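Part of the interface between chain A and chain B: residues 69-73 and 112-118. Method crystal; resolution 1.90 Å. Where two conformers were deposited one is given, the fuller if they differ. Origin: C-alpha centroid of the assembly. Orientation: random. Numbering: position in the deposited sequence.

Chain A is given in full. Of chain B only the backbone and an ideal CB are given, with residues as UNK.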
ATOM      1  N   ASP A  69      10.214   8.675 -16.215  1.00 26.17           N
ATOM      2  CA  ASP A  69      11.015   9.885 -16.383  1.00 27.68           C
ATOM      3  C   ASP A  69      12.456   9.591 -16.062  1.00 28.08           C
ATOM      4  O   ASP A  69      13.002  10.092 -15.062  1.00 31.26           O
ATOM      5  CB  ASP A  69      10.477  10.938 -15.439  1.00 27.67           C
ATOM      6  CG  ASP A  69      11.050  12.303 -15.688  1.00 33.14           C
ATOM      7  OD1 ASP A  69      11.573  12.558 -16.790  1.00 31.49           O
ATOM      8  OD2 ASP A  69      10.985  13.105 -14.749  1.00 38.56           O
ATOM      9  N   ASP A  70      13.070   8.791 -16.904  1.00 29.57           N
ATOM     10  CA  ASP A  70      14.438   8.351 -16.714  1.00 30.18           C
ATOM     11  C   ASP A  70      15.028   7.820 -18.008  1.00 31.27           C
ATOM     12  O   ASP A  70      14.393   7.883 -19.077  1.00 28.97           O
ATOM     13  CB  ASP A  70      14.530   7.328 -15.571  1.00 30.46           C
ATOM     14  CG  ASP A  70      13.824   6.003 -15.859  1.00 30.91           C
ATOM     15  OD1 ASP A  70      13.676   5.552 -17.008  1.00 26.65           O
ATOM     16  OD2 ASP A  70      13.408   5.367 -14.873  1.00 28.55           O
ATOM     17  N   GLN A  71      16.252   7.294 -17.926  1.00 30.89           N
ATOM     18  CA  GLN A  71      16.957   6.810 -19.128  1.00 29.85           C
ATOM     19  C   GLN A  71      16.278   5.648 -19.814  1.00 30.21           C
ATOM     20  O   GLN A  71      16.402   5.484 -21.024  1.00 29.94           O
ATOM     21  CB  GLN A  71      18.397   6.424 -18.820  1.00 29.88           C
ATOM     22  CG  GLN A  71      19.224   7.587 -18.267  1.00 27.98           C
ATOM     23  CD  GLN A  71      19.242   7.664 -16.769  1.00 34.45           C
ATOM     24  OE1 GLN A  71      18.244   7.406 -16.112  1.00 29.81           O
ATOM     25  NE2 GLN A  71      20.400   8.064 -16.206  1.00 31.35           N
ATOM     26  N   HIS A  72      15.555   4.823 -19.071  1.00 27.10           N
ATOM     27  CA  HIS A  72      14.852   3.747 -19.733  1.00 26.62           C
ATOM     28  C   HIS A  72      13.631   4.283 -20.526  1.00 27.82           C
ATOM     29  O   HIS A  72      13.424   3.908 -21.673  1.00 27.99           O
ATOM     30  CB  HIS A  72      14.432   2.682 -18.723  1.00 28.51           C
ATOM     31  CG  HIS A  72      15.555   1.819 -18.248  1.00 32.03           C
ATOM     32  ND1 HIS A  72      16.736   1.679 -18.942  1.00 35.31           N
ATOM     33  CD2 HIS A  72      15.647   0.991 -17.179  1.00 30.27           C
ATOM     34  CE1 HIS A  72      17.532   0.849 -18.289  1.00 32.14           C
ATOM     35  NE2 HIS A  72      16.887   0.400 -17.229  1.00 33.38           N
ATOM     36  N   GLY A  73      12.857   5.167 -19.922  1.00 29.50           N
ATOM     37  CA  GLY A  73      11.743   5.782 -20.633  1.00 28.15           C
ATOM     38  C   GLY A  73      12.234   6.558 -21.843  1.00 27.79           C
ATOM     39  O   GLY A  73      11.652   6.478 -22.886  1.00 26.50           O
TER
ATOM     40  N   UNK B 112      28.838   9.996 -13.067  1.00 40.71           N
ATOM     41  CA  UNK B 112      28.318   8.629 -12.917  0.50 41.33           C
ATOM     42  C   UNK B 112      27.098   8.647 -12.004  1.00 42.22           C
ATOM     43  O   UNK B 112      27.072   9.398 -11.028  1.00 41.63           O
ATOM     44  CB  UNK B 112      29.390   7.691 -12.359  0.50 41.33           C
ATOM     45  N   UNK B 113      26.109   7.802 -12.281  1.00 40.02           N
ATOM     46  CA  UNK B 113      24.879   7.765 -11.485  1.00 38.81           C
ATOM     47  C   UNK B 113      24.207   6.409 -11.678  1.00 38.06           C
ATOM     48  O   UNK B 113      24.576   5.654 -12.577  1.00 36.02           O
ATOM     49  CB  UNK B 113      23.932   8.901 -11.877  1.00 38.81           C
ATOM     50  N   UNK B 114      23.222   6.125 -10.838  1.00 38.22           N
ATOM     51  CA  UNK B 114      22.561   4.839 -10.846  1.00 40.10           C
ATOM     52  C   UNK B 114      21.061   5.082 -11.047  1.00 38.94           C
ATOM     53  O   UNK B 114      20.472   5.986 -10.415  1.00 39.52           O
ATOM     54  CB  UNK B 114      22.838   4.066  -9.555  1.00 40.10           C
ATOM     55  N   UNK B 115      20.454   4.297 -11.936  1.00 33.67           N
ATOM     56  CA  UNK B 115      19.000   4.194 -12.005  1.00 30.83           C
ATOM     57  C   UNK B 115      18.659   2.982 -11.126  1.00 32.24           C
ATOM     58  O   UNK B 115      19.047   1.853 -11.447  1.00 29.79           O
ATOM     59  CB  UNK B 115      18.491   4.041 -13.440  1.00 30.83           C
ATOM     60  N   UNK B 116      18.010   3.218  -9.990  1.00 32.05           N
ATOM     61  CA  UNK B 116      17.779   2.189  -8.994  1.00 33.41           C
ATOM     62  C   UNK B 116      16.358   1.656  -8.980  1.00 34.46           C
ATOM     63  O   UNK B 116      15.395   2.413  -9.078  1.00 37.20           O
ATOM     64  CB  UNK B 116      18.127   2.734  -7.608  1.00 33.41           C
ATOM     65  N   UNK B 117      16.236   0.337  -8.885  1.00 29.17           N
ATOM     66  CA  UNK B 117      14.967  -0.337  -8.615  1.00 30.12           C
ATOM     67  C   UNK B 117      15.060  -0.760  -7.137  1.00 30.16           C
ATOM     68  O   UNK B 117      15.818  -1.660  -6.808  1.00 31.18           O
ATOM     69  CB  UNK B 117      14.725  -1.523  -9.551  1.00 30.12           C
ATOM     70  N   UNK B 118      14.365  -0.037  -6.253  1.00 32.23           N
ATOM     71  CA  UNK B 118      14.525  -0.207  -4.777  1.00 36.01           C
ATOM     72  C   UNK B 118      13.209  -0.441  -4.017  1.00 36.50           C
ATOM     73  O   UNK B 118      13.233  -0.795  -2.833  1.00 35.45           O
ATOM     74  CB  UNK B 118      15.205   1.033  -4.194  1.00 36.01           C
TER

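Chain B runs past the start of a chain A helix as an extended strand, and the closest CA pair is D70(A) with position 115. Contact across the gap between them falls mainly to side chains, so the direction of each CA-to-CB bond is the first evidence to weigh.

Position 112 has strand angles (-124/144), and nothing of residues 69-73 lies within 5.5 Å of its ideal CB. The visible atoms set no preference; the residue is C112(B), which makes no contact with this stretch.

Position 113, at -159/168, points toward chain A, but again its ideal CB has no neighbour from this stretch within 5.5 Å. The nearest side chain is that of Q71(A), whose amide end would tolerate a small polar residue or a longer one. The deposited S113(B), chi1 p, leaves OG 4.4 Å from Q71(A) NE2, a loose contact at the margin.

Position 114 points away, as alternation along a strand predicts, and many residues would serve. It is I114(B), and its side chain stays clear of this stretch.

Position 115 is the most constrained. Its CB points toward chain A, and the ideal CB lies 4.3 Å from Q71(A) OE1, 5.4 Å from D70(A) OD2 and 5.5 Å from H72(A) NE2. The carboxylate and amide oxygens could suit a donor, while the imidazole face offers a flat surface for an aliphatic group; a medium-sized side chain of either kind is plausible. D70(A) is partly committed already: its OD1 caps the helix, accepting from G73(A) N at 3.1 Å and, weakly, from H72(A) N at 2.9 Å. The residue is L115(B), with chi1 t and chi2 p. Its CD2 sits 3.9 Å from the centroid of the H72(A) ring, 19° off the normal, a CH-pi contact over one face. CD1 reaches 3.4 Å from D70(A) OD2, a contact without a hydrogen bond.

Position 116, at -104/136, finds nothing of residues 69-73 near its CB, so the view decides little. It is M116(B), modelled as selenomethionine, out of reach.

Position 117 points sideways, and its ideal CB touches nothing of this stretch, so a short residue would fall short of H72(A) and D70(A). A long side chain that turns back, preferably with a polar end, could approach them. Y117(B), chi1 m, reaches H72(A) directly, its OH 3.7 Å from H72(A) CD2 at the imidazole edge, and D70(A) only through a water. The water O lies 2.6 Å from D70(A) OD2 and 3.0 Å from Y117(B) OH, donating to both.

Position 118, beyond the strand, is out of reach; R118(B) makes no contact with this stretch.

Chain B (112-118) CSILMYR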
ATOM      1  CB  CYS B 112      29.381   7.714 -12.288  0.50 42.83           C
ATOM      2  SG  CYS B 112      30.979   7.586 -13.142  0.50 42.39           S
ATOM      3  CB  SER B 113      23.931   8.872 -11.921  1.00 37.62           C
ATOM      4  OG  SER B 113      23.588   8.736 -13.281  1.00 41.24           O
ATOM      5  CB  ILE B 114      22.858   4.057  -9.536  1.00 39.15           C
ATOM      6  CG1 ILE B 114      24.257   3.442  -9.588  1.00 46.88           C
ATOM      7  CG2 ILE B 114      21.837   2.972  -9.264  1.00 43.31           C
ATOM      8  CD1 ILE B 114      24.779   2.980  -8.227  1.00 47.90           C
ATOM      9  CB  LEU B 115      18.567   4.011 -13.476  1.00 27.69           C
ATOM     10  CG  LEU B 115      17.073   3.827 -13.780  1.00 32.68           C
ATOM     11  CD1 LEU B 115      16.225   4.842 -13.013  1.00 45.09           C
ATOM     12  CD2 LEU B 115      16.839   3.922 -15.247  1.00 30.81           C
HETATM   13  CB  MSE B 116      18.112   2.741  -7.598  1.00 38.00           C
HETATM   14  CG  MSE B 116      18.083   1.707  -6.494  1.00 41.58           C
HETATM   15 SE   MSE B 116      19.777   0.657  -6.401  0.75 58.72          SE
HETATM   16  CE  MSE B 116      19.139  -0.917  -5.309  1.00 47.60           C
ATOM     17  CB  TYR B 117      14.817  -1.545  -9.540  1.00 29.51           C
ATOM     18  CG  TYR B 117      14.392  -1.125 -10.934  1.00 28.85           C
ATOM     19  CD1 TYR B 117      15.242  -0.387 -11.758  1.00 29.87           C
ATOM     20  CD2 TYR B 117      13.129  -1.442 -11.404  1.00 31.24           C
ATOM     21  CE1 TYR B 117      14.833   0.004 -13.024  1.00 33.27           C
ATOM     22  CE2 TYR B 117      12.706  -1.054 -12.670  1.00 28.06           C
ATOM     23  CZ  TYR B 117      13.566  -0.333 -13.469  1.00 28.81           C
ATOM     24  OH  TYR B 117      13.125   0.059 -14.710  1.00 27.16           O
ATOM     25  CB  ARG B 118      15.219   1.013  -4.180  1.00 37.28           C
ATOM     26  CG  ARG B 118      14.367   2.249  -4.215  1.00 44.33           C
ATOM     27  CD  ARG B 118      15.059   3.460  -3.564  1.00 48.90           C
ATOM     28  NE  ARG B 118      16.018   4.129  -4.437  1.00 50.43           N
ATOM     29  CZ  ARG B 118      15.678   4.894  -5.472  1.00 61.27           C
ATOM     30  NH1 ARG B 118      14.397   5.053  -5.819  1.00 66.44           N
ATOM     31  NH2 ARG B 118      16.628   5.483  -6.192  1.00 64.05           N
TER
HETATM   32  O   HOH W   1      12.741   2.901 -15.461  1.00 27.68           O
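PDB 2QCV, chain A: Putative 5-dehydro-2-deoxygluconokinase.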